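Local structure of putative transcriptional coactivator P15 (Enterobacteria phage t5, 4BG7) at the interface of chains A and B. The protein is a phage homolog of the eukaryotic transcription coactivator PC4, is implicated in recombination-dependent DNA replication and probably binds DNA. Sequence-based numbering; all coordinates share one arbitrary frame. Chains: chain A/B, Putative transcriptional coactivator P15.

Contact 1 and contact 2 are neighbouring patches of one two-fold symmetric interface between two copies of the protein. The centres of their C-alpha atoms lie about 8 Å apart. They share B:Ile80, near the C-terminal end of helix 67-83 of chain B, B:Ser84 just after it, and A:Tyr65 from a loop of chain A. Contact 1 is mainly helix against helix, with helix 87-98 of chain B joining in. Contact 2 sets strand 16-23 of chain A against the same chain B helix. One helix of chain B is thus held by both the helix and the sheet of chain A, and the symmetry repeats this with the chains exchanged.

Contact 1: the interface of chains A and B. Residues chain A 41, 65, 67, 70-71, 73-74; chain B 77, 80-81, 84, 90.
B:Ser84 OG is hydrogen-bonded to the phenol of A:Tyr65, 2.8 Å from its OH, and donates a second bond to the carbonyl B:Ile80 O in its own chain. That bond is 3.1 Å long and comes from above the carbonyl plane, 36° out of it. The serine oxygen lies at the edge of the tyrosine ring, in its plane. This is the helical part of a dimer interface in a PC4-family protein. In A:Tyr65, CG anti to the backbone N (chi1 -175°) extends the ring toward chain B, where its hydroxyl meets the serine. Its CE1 lies 4.0 Å from B:Ile80 CD1 on one side of the ring plane and near B:Leu81 CD2 on the other.

B:Phe77 pushes its ring tip first against helix 67-83 of chain A. A:Leu73 CD2 sits over one face, 3.9 Å from the ring centroid, offset toward the rim. B:Leu81 CD1 covers the opposite face, so the ring is held between a leucine of each chain. The backbone of A:Thr70 and A:Phe74 meets the ring edge. The methyl A:Thr70 CG2 packs on B:Leu81 CD2 at 3.8 Å.

B:Val90, from helix 87-98, spreads its two methyls over the same chain A helix. CG1 reaches A:Ser71 CA at 3.6 Å and also touches A:Phe74 CB. CG2 meets the hydroxyl A:Thr70 OG1. A:Ser71 OG turns back to donate to A:Leu67 O, at 2.7 Å.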
loop_
_atom_site.group_PDB
_atom_site.type_symbol
_atom_site.label_atom_id
_atom_site.label_comp_id
_atom_site.label_asym_id
_atom_site.label_seq_id
_atom_site.Cartn_x
_atom_site.Cartn_y
_atom_site.Cartn_z
ATOM N N MET A 41 1.062 -1.443 8.520
ATOM C CA MET A 41 1.711 -1.098 7.259
ATOM C C MET A 41 1.018 0.078 6.624
ATOM O O MET A 41 -0.192 0.211 6.657
ATOM C CB MET A 41 1.783 -2.261 6.234
ATOM C CG MET A 41 0.491 -2.953 5.928
ATOM S SD MET A 41 0.586 -4.072 4.492
ATOM C CE MET A 41 -0.938 -4.931 4.758
ATOM N N TYR A 65 -0.899 -4.738 9.933
ATOM C CA TYR A 65 0.052 -5.597 9.276
ATOM C C TYR A 65 -0.035 -6.958 9.913
ATOM O O TYR A 65 0.652 -7.185 10.914
ATOM C CB TYR A 65 1.466 -5.039 9.487
ATOM C CG TYR A 65 2.629 -5.738 8.757
ATOM C CD1 TYR A 65 2.704 -5.791 7.360
ATOM C CD2 TYR A 65 3.711 -6.245 9.465
ATOM C CE1 TYR A 65 3.808 -6.360 6.714
ATOM C CE2 TYR A 65 4.819 -6.774 8.836
ATOM C CZ TYR A 65 4.851 -6.873 7.470
ATOM O OH TYR A 65 5.975 -7.413 6.881
ATOM N N LEU A 67 -0.902 -11.430 8.957
ATOM C CA LEU A 67 -0.981 -12.433 7.863
ATOM C C LEU A 67 -2.216 -12.216 7.012
ATOM O O LEU A 67 -2.153 -12.310 5.788
ATOM C CB LEU A 67 -0.940 -13.897 8.350
ATOM C CG LEU A 67 0.336 -14.316 9.087
ATOM C CD1 LEU A 67 0.211 -15.768 9.591
ATOM C CD2 LEU A 67 1.628 -14.065 8.314
ATOM N N THR A 70 -1.803 -8.828 4.847
ATOM C CA THR A 70 -0.723 -8.963 3.893
ATOM C C THR A 70 -1.081 -9.954 2.814
ATOM O O THR A 70 -0.872 -9.661 1.638
ATOM C CB THR A 70 0.589 -9.279 4.558
ATOM O OG1 THR A 70 0.484 -10.479 5.342
ATOM C CG2 THR A 70 1.080 -8.090 5.452
ATOM N N SER A 71 -1.654 -11.116 3.202
ATOM C CA SER A 71 -2.136 -12.127 2.247
ATOM C C SER A 71 -3.249 -11.536 1.360
ATOM O O SER A 71 -3.257 -11.726 0.149
ATOM C CB SER A 71 -2.667 -13.357 2.990
ATOM O OG SER A 71 -1.591 -13.909 3.688
ATOM N N LEU A 73 -3.650 -8.350 0.542
ATOM C CA LEU A 73 -3.027 -7.372 -0.379
ATOM C C LEU A 73 -2.259 -8.083 -1.500
ATOM O O LEU A 73 -2.440 -7.766 -2.683
ATOM C CB LEU A 73 -2.135 -6.387 0.405
ATOM C CG LEU A 73 -1.327 -5.376 -0.409
ATOM C CD1 LEU A 73 -2.217 -4.604 -1.392
ATOM C CD2 LEU A 73 -0.516 -4.433 0.523
ATOM N N PHE A 74 -1.485 -9.092 -1.147
ATOM C CA PHE A 74 -0.675 -9.869 -2.109
ATOM C C PHE A 74 -1.639 -10.461 -3.137
ATOM O O PHE A 74 -1.465 -10.326 -4.367
ATOM C CB PHE A 74 0.112 -11.007 -1.414
ATOM C CG PHE A 74 1.204 -11.623 -2.252
ATOM C CD1 PHE A 74 0.910 -12.551 -3.240
ATOM C CD2 PHE A 74 2.546 -11.274 -2.044
ATOM C CE1 PHE A 74 1.901 -13.091 -3.999
ATOM C CE2 PHE A 74 3.581 -11.816 -2.827
ATOM C CZ PHE A 74 3.245 -12.732 -3.809
ATOM N N PHE B 77 6.974 -4.137 -1.097
ATOM C CA PHE B 77 6.079 -4.971 -0.321
ATOM C C PHE B 77 6.726 -6.337 -0.084
ATOM O O PHE B 77 6.796 -6.849 1.017
ATOM C CB PHE B 77 4.725 -5.039 -1.011
ATOM C CG PHE B 77 3.691 -5.860 -0.283
ATOM C CD1 PHE B 77 3.508 -5.715 1.115
ATOM C CD2 PHE B 77 2.874 -6.779 -0.993
ATOM C CE1 PHE B 77 2.547 -6.473 1.782
ATOM C CE2 PHE B 77 1.933 -7.546 -0.310
ATOM C CZ PHE B 77 1.767 -7.383 1.079
ATOM N N ILE B 80 9.542 -6.171 2.566
ATOM C CA ILE B 80 9.072 -6.081 3.957
ATOM C C ILE B 80 8.622 -7.411 4.482
ATOM O O ILE B 80 9.003 -7.802 5.585
ATOM C CB ILE B 80 8.067 -4.898 4.267
ATOM C CG1 ILE B 80 6.664 -5.140 3.741
ATOM C CG2 ILE B 80 8.594 -3.503 3.803
ATOM C CD1 ILE B 80 5.625 -4.043 4.071
ATOM N N LEU B 81 7.903 -8.167 3.655
ATOM C CA LEU B 81 7.494 -9.499 4.012
ATOM C C LEU B 81 8.712 -10.414 4.205
ATOM O O LEU B 81 8.739 -11.205 5.124
ATOM C CB LEU B 81 6.546 -10.090 2.943
ATOM C CG LEU B 81 5.234 -9.398 2.671
ATOM C CD1 LEU B 81 4.462 -10.091 1.585
ATOM C CD2 LEU B 81 4.390 -9.318 3.975
ATOM N N SER B 84 10.387 -9.571 7.454
ATOM C CA SER B 84 9.526 -10.079 8.523
ATOM C C SER B 84 9.528 -11.581 8.605
ATOM O O SER B 84 8.890 -12.143 9.488
ATOM C CB SER B 84 8.101 -9.605 8.310
ATOM O OG SER B 84 8.061 -8.218 8.499
ATOM N N VAL B 90 2.657 -15.860 3.394
ATOM C CA VAL B 90 1.732 -14.953 2.734
ATOM C C VAL B 90 1.475 -15.460 1.327
ATOM O O VAL B 90 0.346 -15.348 0.835
ATOM C CB VAL B 90 2.287 -13.514 2.683
ATOM C CG1 VAL B 90 1.416 -12.593 1.798
ATOM C CG2 VAL B 90 2.444 -12.997 4.128
#

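Contact 2: the interface of chains A and B. Residues chain A 16, 18, 65; chain B 79-80, 83-84.
This is a strand-to-helix patch of the homodimer interface, where A:Gln16 and A:Ile18 on strand 16-23 of chain A dock on helix 67-83 of chain B. It ties the sheet of one copy to the helix of the other.

A:Gln16 makes the polar link. Its chain is extended beyond CG (chi2 -173°), which carries the amide to the last turn of the partner helix. The amide nitrogen NE2 donates to the backbone carbonyl B:Ile80 O at 3.1 Å. The bond is nearly straight, 166° at the hydrogen, and the acceptor lies close to the amide plane. Seen from the carbonyl, the donor is tilted 24° from the plane. B:Ser84 OG reaches this oxygen from the same face of the carbonyl plane, so B:Ile80 O accepts from both A:Gln16 NE2 and B:Ser84 OG. Through this shared acceptor the amide joins the small polar cluster that includes A:Tyr65 OH. NE2 is also 3.1 Å from B:Ser84 OG, but this is a close polar contact with poor hydrogen-bond geometry. The serine oxygen lies almost straight beyond the CD-NE2 bond, between the two N-H directions.

The other end of the amide, OE1, points to the helix surface between B:Ile80 and B:Glu83. The flat amide carbon A:Gln16 CD rests 3.7 Å from B:Glu83 CB. The amide and carboxylate planes are nearly perpendicular, and it is the aliphatic base of B:Glu83 that makes the contact.

A:Ile18 supplies the apolar part. It crosses B:Gln79 at about a right angle. Its terminal methyl CD1 touches B:Gln79 CB at 3.4 Å and lies 3.6 Å from the branch methyl B:Ile80 CG2.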
loop_
_atom_site.group_PDB
_atom_site.type_symbol
_atom_site.label_atom_id
_atom_site.label_comp_id
_atom_site.label_asym_id
_atom_site.label_seq_id
_atom_site.Cartn_x
_atom_site.Cartn_y
_atom_site.Cartn_z
ATOM N N GLN A 16 10.382 -0.989 9.612
ATOM C CA GLN A 16 10.975 -0.983 8.213
ATOM C C GLN A 16 10.470 0.199 7.447
ATOM O O GLN A 16 9.355 0.676 7.717
ATOM C CB GLN A 16 10.563 -2.261 7.414
ATOM C CG GLN A 16 10.737 -3.541 8.167
ATOM C CD GLN A 16 10.482 -4.774 7.263
ATOM O OE1 GLN A 16 10.912 -4.807 6.140
ATOM N NE2 GLN A 16 9.718 -5.701 7.743
ATOM N N ILE A 18 10.755 1.615 3.205
ATOM C CA ILE A 18 11.273 1.496 1.804
ATOM C C ILE A 18 10.751 2.581 0.888
ATOM O O ILE A 18 9.525 2.798 0.745
ATOM C CB ILE A 18 11.000 0.071 1.175
ATOM C CG1 ILE A 18 11.572 -0.991 2.066
ATOM C CG2 ILE A 18 11.655 -0.056 -0.222
ATOM C CD1 ILE A 18 11.233 -2.391 1.662
ATOM N N TYR A 65 -0.899 -4.738 9.933
ATOM C CA TYR A 65 0.052 -5.597 9.276
ATOM C C TYR A 65 -0.035 -6.958 9.913
ATOM O O TYR A 65 0.652 -7.185 10.914
ATOM C CB TYR A 65 1.466 -5.039 9.487
ATOM C CG TYR A 65 2.629 -5.738 8.757
ATOM C CD1 TYR A 65 2.704 -5.791 7.360
ATOM C CD2 TYR A 65 3.711 -6.245 9.465
ATOM C CE1 TYR A 65 3.808 -6.360 6.714
ATOM C CE2 TYR A 65 4.819 -6.774 8.836
ATOM C CZ TYR A 65 4.851 -6.873 7.470
ATOM O OH TYR A 65 5.975 -7.413 6.881
ATOM N N GLN B 79 9.946 -7.097 -0.162
ATOM C CA GLN B 79 11.059 -6.932 0.795
ATOM C C GLN B 79 10.618 -6.929 2.280
ATOM O O GLN B 79 11.266 -7.578 3.143
ATOM C CB GLN B 79 11.753 -5.612 0.582
ATOM C CG GLN B 79 13.189 -5.608 1.073
ATOM C CD GLN B 79 14.081 -5.648 -0.139
ATOM O OE1 GLN B 79 14.079 -6.646 -0.908
ATOM N NE2 GLN B 79 14.765 -4.529 -0.394
ATOM N N ILE B 80 9.542 -6.171 2.566
ATOM C CA ILE B 80 9.072 -6.081 3.957
ATOM C C ILE B 80 8.622 -7.411 4.482
ATOM O O ILE B 80 9.003 -7.802 5.585
ATOM C CB ILE B 80 8.067 -4.898 4.267
ATOM C CG1 ILE B 80 6.664 -5.140 3.741
ATOM C CG2 ILE B 80 8.594 -3.503 3.803
ATOM C CD1 ILE B 80 5.625 -4.043 4.071
ATOM N N GLU B 83 11.860 -9.542 5.126
ATOM C CA GLU B 83 12.505 -9.111 6.395
ATOM C C GLU B 83 11.704 -9.577 7.600
ATOM O O GLU B 83 12.243 -9.992 8.625
ATOM C CB GLU B 83 12.628 -7.608 6.433
ATOM C CG GLU B 83 13.546 -7.097 7.543
ATOM C CD GLU B 83 14.964 -7.599 7.368
ATOM O OE1 GLU B 83 15.629 -7.223 6.365
ATOM O OE2 GLU B 83 15.386 -8.411 8.216
ATOM N N SER B 84 10.387 -9.571 7.454
ATOM C CA SER B 84 9.526 -10.079 8.523
ATOM C C SER B 84 9.528 -11.581 8.605
ATOM O O SER B 84 8.890 -12.143 9.488
ATOM C CB SER B 84 8.101 -9.605 8.310
ATOM O OG SER B 84 8.061 -8.218 8.499
#